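Local coordinates for viral structural protein 4 (Bombyx mori cytoplasmic polyhedrosis virus, PDB 6TZ0) that binds GTP and accompanies the viral RNA-dependent RNA polymerase, whose transcription inside the particle it probably supports as an NTPase-like partner, at residues T259-Y264 and R310-K315; E266-V271 and I299-P304; D5-S10 and Y48-H53. One frame throughout, in Å; residues are numbered along the deposited sequence.

Contact 1: residues T259-Y264 and R310-K315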
loop_
_atom_site.group_PDB
_atom_site.type_symbol
_atom_site.label_atom_id
_atom_site.label_comp_id
_atom_site.label_asym_id
_atom_site.label_seq_id
_atom_site.Cartn_x
_atom_site.Cartn_y
_atom_site.Cartn_z
ATOM N N THR B 259 14.792 23.775 -44.529
ATOM C CA THR B 259 15.816 24.486 -43.775
ATOM C C THR B 259 15.556 25.980 -43.881
ATOM O O THR B 259 15.334 26.500 -44.975
ATOM C CB THR B 259 17.227 24.157 -44.262
ATOM O OG1 THR B 259 17.364 24.539 -45.631
ATOM C CG2 THR B 259 17.509 22.681 -44.118
ATOM N N TRP B 260 15.569 26.656 -42.744
ATOM C CA TRP B 260 15.164 28.044 -42.624
ATOM C C TRP B 260 16.367 28.903 -42.275
ATOM O O TRP B 260 17.475 28.413 -42.083
ATOM C CB TRP B 260 14.093 28.191 -41.548
ATOM C CG TRP B 260 12.818 27.495 -41.825
ATOM C CD1 TRP B 260 12.498 26.221 -41.480
ATOM C CD2 TRP B 260 11.655 28.051 -42.430
ATOM N NE1 TRP B 260 11.222 25.931 -41.870
ATOM C CE2 TRP B 260 10.679 27.043 -42.455
ATOM C CE3 TRP B 260 11.348 29.299 -42.971
ATOM C CZ2 TRP B 260 9.419 27.244 -42.998
ATOM C CZ3 TRP B 260 10.099 29.498 -43.503
ATOM C CH2 TRP B 260 9.152 28.476 -43.520
ATOM N N THR B 261 16.132 30.202 -42.162
ATOM C CA THR B 261 17.120 31.124 -41.622
ATOM C C THR B 261 16.724 31.443 -40.188
ATOM O O THR B 261 15.559 31.734 -39.914
ATOM C CB THR B 261 17.205 32.399 -42.454
ATOM O OG1 THR B 261 15.957 33.093 -42.393
ATOM C CG2 THR B 261 17.502 32.061 -43.889
ATOM N N GLY B 262 17.677 31.367 -39.275
ATOM C CA GLY B 262 17.394 31.573 -37.876
ATOM C C GLY B 262 18.056 32.815 -37.320
ATOM O O GLY B 262 18.876 33.461 -37.961
ATOM N N ILE B 263 17.664 33.146 -36.094
ATOM C CA ILE B 263 18.376 34.164 -35.335
ATOM C C ILE B 263 19.774 33.675 -34.990
ATOM O O ILE B 263 20.750 34.427 -35.071
ATOM C CB ILE B 263 17.570 34.536 -34.077
ATOM C CG1 ILE B 263 16.219 35.119 -34.468
ATOM C CG2 ILE B 263 18.311 35.522 -33.208
ATOM C CD1 ILE B 263 16.326 36.371 -35.275
ATOM N N TYR B 264 19.899 32.403 -34.631
ATOM C CA TYR B 264 21.153 31.869 -34.132
ATOM C C TYR B 264 21.869 30.993 -35.147
ATOM O O TYR B 264 22.925 30.443 -34.827
ATOM C CB TYR B 264 20.907 31.060 -32.856
ATOM C CG TYR B 264 20.099 31.794 -31.818
ATOM C CD1 TYR B 264 20.622 32.882 -31.143
ATOM C CD2 TYR B 264 18.824 31.370 -31.486
ATOM C CE1 TYR B 264 19.883 33.550 -30.192
ATOM C CE2 TYR B 264 18.080 32.026 -30.532
ATOM C CZ TYR B 264 18.615 33.115 -29.892
ATOM O OH TYR B 264 17.883 33.774 -28.936
ATOM N N ARG B 310 10.740 36.499 -39.400
ATOM C CA ARG B 310 11.623 36.979 -40.449
ATOM C C ARG B 310 12.370 35.851 -41.142
ATOM O O ARG B 310 13.284 36.117 -41.924
ATOM C CB ARG B 310 12.616 37.977 -39.863
ATOM C CG ARG B 310 11.957 39.216 -39.309
ATOM C CD ARG B 310 12.987 40.228 -38.855
ATOM N NE ARG B 310 13.836 39.700 -37.792
ATOM C CZ ARG B 310 13.530 39.734 -36.499
ATOM N NH1 ARG B 310 12.385 40.267 -36.097
ATOM N NH2 ARG B 310 14.369 39.231 -35.607
ATOM N N SER B 311 12.002 34.603 -40.874
ATOM C CA SER B 311 12.690 33.463 -41.455
ATOM C C SER B 311 12.229 33.221 -42.882
ATOM O O SER B 311 11.044 33.334 -43.195
ATOM C CB SER B 311 12.436 32.216 -40.620
ATOM O OG SER B 311 12.981 32.368 -39.326
ATOM N N THR B 312 13.178 32.892 -43.750
ATOM C CA THR B 312 12.909 32.512 -45.128
ATOM C C THR B 312 13.438 31.107 -45.370
ATOM O O THR B 312 14.213 30.571 -44.579
ATOM C CB THR B 312 13.542 33.496 -46.115
ATOM O OG1 THR B 312 14.965 33.468 -45.968
ATOM C CG2 THR B 312 13.048 34.904 -45.856
ATOM N N ILE B 313 13.017 30.508 -46.474
ATOM C CA ILE B 313 13.359 29.126 -46.779
ATOM C C ILE B 313 14.675 29.083 -47.540
ATOM O O ILE B 313 14.836 29.758 -48.560
ATOM C CB ILE B 313 12.238 28.445 -47.579
ATOM C CG1 ILE B 313 10.989 28.302 -46.721
ATOM C CG2 ILE B 313 12.670 27.093 -48.031
ATOM C CD1 ILE B 313 9.780 27.843 -47.466
ATOM N N MET B 314 15.616 28.280 -47.046
ATOM C CA MET B 314 16.862 28.030 -47.755
ATOM C C MET B 314 16.777 26.829 -48.681
ATOM O O MET B 314 17.400 26.844 -49.747
ATOM C CB MET B 314 18.002 27.809 -46.762
ATOM C CG MET B 314 18.296 28.986 -45.867
ATOM S SD MET B 314 19.529 28.605 -44.612
ATOM C CE MET B 314 21.014 28.529 -45.602
ATOM N N LYS B 315 16.018 25.795 -48.310
ATOM C CA LYS B 315 15.974 24.544 -49.057
ATOM C C LYS B 315 14.760 23.732 -48.616
ATOM O O LYS B 315 14.466 23.664 -47.424
ATOM C CB LYS B 315 17.257 23.738 -48.827
ATOM C CG LYS B 315 17.385 22.501 -49.671
ATOM C CD LYS B 315 18.710 21.821 -49.420
ATOM C CE LYS B 315 18.845 20.567 -50.254
ATOM N NZ LYS B 315 20.139 19.884 -50.003
#

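Contact 2: residues E266-V271 and I299-P304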
loop_
_atom_site.group_PDB
_atom_site.type_symbol
_atom_site.label_atom_id
_atom_site.label_comp_id
_atom_site.label_asym_id
_atom_site.label_seq_id
_atom_site.Cartn_x
_atom_site.Cartn_y
_atom_site.Cartn_z
ATOM N N GLU B 266 20.727 28.214 -38.614
ATOM C CA GLU B 266 19.684 27.719 -39.496
ATOM C C GLU B 266 18.905 26.617 -38.793
ATOM O O GLU B 266 19.432 25.914 -37.928
ATOM C CB GLU B 266 20.245 27.207 -40.826
ATOM C CG GLU B 266 21.017 25.919 -40.752
ATOM C CD GLU B 266 21.526 25.483 -42.105
ATOM O OE1 GLU B 266 21.343 26.243 -43.075
ATOM O OE2 GLU B 266 22.087 24.373 -42.207
ATOM N N VAL B 267 17.635 26.485 -39.164
ATOM C CA VAL B 267 16.676 25.649 -38.452
ATOM C C VAL B 267 16.084 24.646 -39.433
ATOM O O VAL B 267 15.640 25.033 -40.517
ATOM C CB VAL B 267 15.567 26.503 -37.805
ATOM C CG1 VAL B 267 14.558 25.633 -37.093
ATOM C CG2 VAL B 267 16.155 27.518 -36.848
ATOM N N THR B 268 16.060 23.368 -39.053
ATOM C CA THR B 268 15.460 22.325 -39.878
ATOM C C THR B 268 14.098 21.904 -39.335
ATOM O O THR B 268 13.935 21.683 -38.133
ATOM C CB THR B 268 16.367 21.099 -39.970
ATOM O OG1 THR B 268 16.545 20.542 -38.667
ATOM C CG2 THR B 268 17.719 21.483 -40.527
ATOM N N MET B 269 13.127 21.768 -40.240
ATOM C CA MET B 269 11.742 21.481 -39.889
ATOM C C MET B 269 11.211 20.319 -40.716
ATOM O O MET B 269 11.232 20.375 -41.946
ATOM C CB MET B 269 10.859 22.708 -40.125
ATOM C CG MET B 269 9.413 22.524 -39.722
ATOM S SD MET B 269 8.417 23.953 -40.154
ATOM C CE MET B 269 8.964 25.125 -38.929
ATOM N N MET B 270 10.711 19.287 -40.043
ATOM C CA MET B 270 10.053 18.162 -40.695
ATOM C C MET B 270 8.554 18.421 -40.744
ATOM O O MET B 270 7.951 18.778 -39.729
ATOM C CB MET B 270 10.340 16.857 -39.956
ATOM C CG MET B 270 11.787 16.445 -39.988
ATOM S SD MET B 270 12.131 14.997 -38.980
ATOM C CE MET B 270 11.410 13.719 -39.982
ATOM N N VAL B 271 7.958 18.250 -41.923
ATOM C CA VAL B 271 6.554 18.563 -42.166
ATOM C C VAL B 271 5.882 17.339 -42.775
ATOM O O VAL B 271 6.447 16.689 -43.660
ATOM C CB VAL B 271 6.405 19.797 -43.091
ATOM C CG1 VAL B 271 4.958 20.101 -43.408
ATOM C CG2 VAL B 271 7.022 21.014 -42.466
ATOM N N ILE B 299 10.017 21.161 -35.291
ATOM C CA ILE B 299 11.399 21.618 -35.390
ATOM C C ILE B 299 12.318 20.614 -34.708
ATOM O O ILE B 299 12.095 20.228 -33.556
ATOM C CB ILE B 299 11.546 23.024 -34.794
ATOM C CG1 ILE B 299 10.904 24.037 -35.733
ATOM C CG2 ILE B 299 12.993 23.378 -34.540
ATOM C CD1 ILE B 299 10.763 25.396 -35.150
ATOM N N THR B 300 13.361 20.189 -35.420
ATOM C CA THR B 300 14.256 19.138 -34.963
ATOM C C THR B 300 15.504 19.675 -34.271
ATOM O O THR B 300 16.527 18.988 -34.240
ATOM C CB THR B 300 14.656 18.254 -36.141
ATOM O OG1 THR B 300 15.380 19.037 -37.092
ATOM C CG2 THR B 300 13.427 17.700 -36.819
ATOM N N ASP B 301 15.445 20.878 -33.718
ATOM C CA ASP B 301 16.592 21.502 -33.079
ATOM C C ASP B 301 16.347 21.664 -31.587
ATOM O O ASP B 301 15.239 21.463 -31.086
ATOM C CB ASP B 301 16.890 22.862 -33.706
ATOM C CG ASP B 301 17.434 22.745 -35.104
ATOM O OD1 ASP B 301 18.071 21.720 -35.417
ATOM O OD2 ASP B 301 17.230 23.685 -35.890
ATOM N N ALA B 302 17.406 22.043 -30.880
ATOM C CA ALA B 302 17.303 22.275 -29.452
ATOM C C ALA B 302 16.551 23.567 -29.175
ATOM O O ALA B 302 16.518 24.481 -29.997
ATOM C CB ALA B 302 18.688 22.341 -28.815
ATOM N N ILE B 303 15.941 23.638 -27.999
ATOM C CA ILE B 303 15.275 24.864 -27.580
ATOM C C ILE B 303 16.273 25.707 -26.792
ATOM O O ILE B 303 17.004 25.179 -25.943
ATOM C CB ILE B 303 13.984 24.563 -26.797
ATOM C CG1 ILE B 303 14.235 23.596 -25.646
ATOM C CG2 ILE B 303 12.938 23.974 -27.708
ATOM C CD1 ILE B 303 13.046 23.422 -24.738
ATOM N N PRO B 304 16.383 27.014 -27.070
ATOM C CA PRO B 304 15.659 27.782 -28.088
ATOM C C PRO B 304 16.232 27.656 -29.498
ATOM O O PRO B 304 17.425 27.810 -29.711
ATOM C CB PRO B 304 15.794 29.220 -27.587
ATOM C CG PRO B 304 17.051 29.236 -26.833
ATOM C CD PRO B 304 17.187 27.885 -26.198
#

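Contact 3: residues D5-S10 and Y48-H53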
loop_
_atom_site.group_PDB
_atom_site.type_symbol
_atom_site.label_atom_id
_atom_site.label_comp_id
_atom_site.label_asym_id
_atom_site.label_seq_id
_atom_site.Cartn_x
_atom_site.Cartn_y
_atom_site.Cartn_z
ATOM N N ASP B 5 11.409 -9.459 -41.016
ATOM C CA ASP B 5 11.855 -10.170 -42.207
ATOM C C ASP B 5 11.649 -9.310 -43.448
ATOM O O ASP B 5 10.512 -8.919 -43.730
ATOM C CB ASP B 5 11.066 -11.469 -42.309
ATOM C CG ASP B 5 11.673 -12.460 -43.270
ATOM O OD1 ASP B 5 12.719 -12.163 -43.880
ATOM O OD2 ASP B 5 11.100 -13.555 -43.413
ATOM N N PRO B 6 12.701 -8.983 -44.207
ATOM C CA PRO B 6 12.501 -8.163 -45.408
ATOM C C PRO B 6 11.843 -8.906 -46.549
ATOM O O PRO B 6 11.245 -8.261 -47.416
ATOM C CB PRO B 6 13.924 -7.731 -45.785
ATOM C CG PRO B 6 14.719 -7.918 -44.564
ATOM C CD PRO B 6 14.129 -9.117 -43.893
ATOM N N LEU B 7 11.941 -10.233 -46.588
ATOM C CA LEU B 7 11.318 -10.987 -47.666
ATOM C C LEU B 7 9.813 -11.081 -47.486
ATOM O O LEU B 7 9.085 -11.252 -48.467
ATOM C CB LEU B 7 11.923 -12.383 -47.754
ATOM C CG LEU B 7 13.407 -12.470 -48.107
ATOM C CD1 LEU B 7 13.843 -13.911 -48.068
ATOM C CD2 LEU B 7 13.684 -11.865 -49.458
ATOM N N LYS B 8 9.331 -10.962 -46.252
ATOM C CA LYS B 8 7.902 -10.947 -45.979
ATOM C C LYS B 8 7.358 -9.526 -45.925
ATOM O O LYS B 8 6.378 -9.205 -46.601
ATOM C CB LYS B 8 7.605 -11.673 -44.662
ATOM C CG LYS B 8 7.186 -13.138 -44.791
ATOM C CD LYS B 8 8.273 -13.999 -45.412
ATOM C CE LYS B 8 7.817 -15.430 -45.624
ATOM N NZ LYS B 8 7.506 -16.106 -44.339
ATOM N N HIS B 9 7.968 -8.671 -45.115
ATOM C CA HIS B 9 7.504 -7.297 -44.949
ATOM C C HIS B 9 8.357 -6.335 -45.770
ATOM O O HIS B 9 9.000 -5.437 -45.244
ATOM C CB HIS B 9 7.515 -6.924 -43.474
ATOM C CG HIS B 9 6.685 -7.830 -42.627
ATOM N ND1 HIS B 9 7.190 -8.974 -42.050
ATOM C CD2 HIS B 9 5.379 -7.780 -42.286
ATOM C CE1 HIS B 9 6.233 -9.580 -41.376
ATOM N NE2 HIS B 9 5.123 -8.877 -41.502
ATOM N N SER B 10 8.333 -6.529 -47.087
ATOM C CA SER B 10 9.152 -5.713 -47.974
ATOM C C SER B 10 8.659 -4.282 -48.075
ATOM O O SER B 10 9.471 -3.378 -48.268
ATOM C CB SER B 10 9.197 -6.333 -49.367
ATOM O OG SER B 10 7.924 -6.276 -49.980
ATOM N N TYR B 48 18.181 -17.727 -45.375
ATOM C CA TYR B 48 18.410 -18.437 -44.120
ATOM C C TYR B 48 17.726 -17.731 -42.960
ATOM O O TYR B 48 17.105 -18.376 -42.104
ATOM C CB TYR B 48 19.908 -18.551 -43.850
ATOM C CG TYR B 48 20.675 -19.419 -44.819
ATOM C CD1 TYR B 48 20.025 -20.317 -45.656
ATOM C CD2 TYR B 48 22.055 -19.334 -44.898
ATOM C CE1 TYR B 48 20.726 -21.102 -46.537
ATOM C CE2 TYR B 48 22.765 -20.116 -45.780
ATOM C CZ TYR B 48 22.094 -20.999 -46.592
ATOM O OH TYR B 48 22.796 -21.781 -47.473
ATOM N N ALA B 49 17.811 -16.400 -42.934
ATOM C CA ALA B 49 17.134 -15.630 -41.898
ATOM C C ALA B 49 15.617 -15.731 -42.011
ATOM O O ALA B 49 14.925 -15.745 -40.984
ATOM C CB ALA B 49 17.572 -14.171 -41.960
ATOM N N SER B 50 15.087 -15.814 -43.235
ATOM C CA SER B 50 13.648 -16.013 -43.405
ATOM C C SER B 50 13.198 -17.363 -42.854
ATOM O O SER B 50 12.150 -17.460 -42.193
ATOM C CB SER B 50 13.280 -15.890 -44.880
ATOM O OG SER B 50 11.907 -16.145 -45.082
ATOM N N LEU B 51 13.992 -18.412 -43.100
ATOM C CA LEU B 51 13.683 -19.734 -42.557
ATOM C C LEU B 51 13.743 -19.747 -41.032
ATOM O O LEU B 51 12.922 -20.405 -40.375
ATOM C CB LEU B 51 14.641 -20.772 -43.135
ATOM C CG LEU B 51 14.541 -21.071 -44.629
ATOM C CD1 LEU B 51 15.655 -21.995 -45.061
ATOM C CD2 LEU B 51 13.201 -21.683 -44.953
ATOM N N ILE B 52 14.696 -19.011 -40.452
ATOM C CA ILE B 52 14.789 -18.928 -38.997
ATOM C C ILE B 52 13.585 -18.191 -38.413
ATOM O O ILE B 52 13.051 -18.596 -37.374
ATOM C CB ILE B 52 16.127 -18.282 -38.583
ATOM C CG1 ILE B 52 17.290 -19.206 -38.921
ATOM C CG2 ILE B 52 16.191 -18.001 -37.106
ATOM C CD1 ILE B 52 18.633 -18.558 -38.733
ATOM N N HIS B 53 13.118 -17.125 -39.082
ATOM C CA HIS B 53 11.912 -16.423 -38.628
ATOM C C HIS B 53 10.684 -17.323 -38.643
ATOM O O HIS B 53 9.886 -17.308 -37.693
ATOM C CB HIS B 53 11.629 -15.198 -39.491
ATOM C CG HIS B 53 12.495 -14.019 -39.194
ATOM N ND1 HIS B 53 13.679 -13.780 -39.852
ATOM C CD2 HIS B 53 12.329 -12.991 -38.331
ATOM C CE1 HIS B 53 14.212 -12.661 -39.399
ATOM N NE2 HIS B 53 13.416 -12.168 -38.467
#

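Contact 1: residues T259-Y264 and R310-K315
The indole of W260 lies against I313, whose CG1 sits over one face of the six-membered ring, 3.8 Å from its centroid, in a CH-pi contact displaced toward CZ3 and CH2. W260 CG is set anti to the carbonyl carbon (chi1 -64°), and from there the ring reaches I313. A broad, flat ring and a branched aliphatic chain suit this buried place, where the indole also meets Y286 edge-to-face. The backbones run antiparallel beside it: T259 N donates to K315 O at 2.9 Å, nearly straight, while T259 O receives M314 N at 2.7 Å and, weakly, K315 N. Two residues, M314 and K315, thus face the single T259, a classic beta bulge where strand 313-319 joins the edge of the four-stranded antiparallel sheet. Beyond it, T261 is gripped twice: S311 OG donates to T261 O (2.7 Å), nearly along the C=O axis, and T312 N donates to T261 OG1 (3.1 Å) at 167°. Small hydroxyl residues suit chains that part here, reaching across where regular pairing fails. The other side is looser. Exposed M314 rests CG on T261 CG2 (3.7 Å), and K315's extended tail leads away. Farther out, exposed I263 offers only CD1 to R310 NH2 (3.5 Å). R310 makes a weak, long ion pair with D519, its side chain about 10 Å from those of R520 and Q521, near their GTP site but not part of it.

Contact 2: residues E266-V271 and I299-P304
M269 and I299 form an antiparallel non-hydrogen-bonded pair with CA atoms 4.5 Å apart, and just past it T300 N donates to T268 O (3.1 Å) in an almost straight bond of 175°. After this the second chain leaves the strand, and side chains take over the pairing. T268 and T300 cross at about a right angle and their hydroxyls come together, at a modelled distance too short to rely on. Threonine suits position 300 because it also brings a methyl: with OG1 between the backbone N and the carbonyl carbon (chi1 63°), CG2 is left to pack against M270 SD at 3.7 Å. D301 then turns its carboxylate back to the strand, where OD2 accepts a weak bond from T268 N (3.4 Å) and lies beside CA and CG1 of V267. A short acidic side chain may thus partly stand in for a backbone carbonyl where the chain has swung off. The face carrying M269 and I299 is apolar: V267 CG1 meets I299 CG2 (3.7 Å), and M269 CE comes to I299 CG1 (3.9 Å). R595 of the RNA-dependent RNA polymerase chain bonds E266 O and packs on V267 and D301. Strand 266-271 lies between 297-299, an outermost strand of the sheet, and 255-261, while L293 of helix 290-296 covers M269 and V271.

Contact 3: residues D5-S10 and Y48-H53
The imidazole of H53 carries D5 CB over the centre of one face, 4.2 Å from the ring centroid and 8° off its normal, a CH-pi contact. At the ring's edge, in plane, lies the carbonyl carbon of A49, one turn earlier in the helix. H53 ND1 donates to A49 O (2.6 Å) from above the carbonyl plane, whereas the helical H53 N reaches that oxygen from the opposite face, so two donors grip it. With NE2 weakly bonded to F2 O, both ring nitrogens have partners; histidine suits a buried place that asks for a flat surface and two polar ends. In D5, chi1 -165° sets CG anti to the backbone N, on the side where OD2 meets S50. There S50 OG donates to D5 OD2 (3.2 Å) on the syn lone pair, and the other oxygen, OD1, takes a weak bond from L7 N that ties the aspartate to its own turn. D5 OD2 is 4.4 Å from H53 ND1, near enough that the carboxylate might favour a protonated ring. Serine, being small, lets the loop come close to the helix: its CB touches L7 CD1 at 3.8 Å, while K8 CE comes no nearer than 4.2 Å to S50 OG. The contact packs the N-terminal loop, just before helix 10-15, on helix 41-60, where L7 also touches I46, K8 touches S54, and M1 packs on H53 and I52.

How the contacts relate
Contacts 1 and 2 belong to one antiparallel sheet, on either side of its central strands 255-261 and 266-271. W260 N and V267 O, probably hydrogen-bonded, join them directly. All three contacts are only partly buried; contact 2 lies deepest, 13 Å from the chain's centre against 22 Å for contact 1, and contact 3 is peripheral at 30 Å. Contacts 1 and 2 mix buried apolar side chains with hydroxyl residues where chains diverge, but contact 1 relies more on backbone bonds and an aromatic face, and contact 2 meets the polymerase chain far more broadly. Contact 3 stands apart, a small loop-to-helix contact held by a carboxylate, a serine and an imidazole without strand pairing.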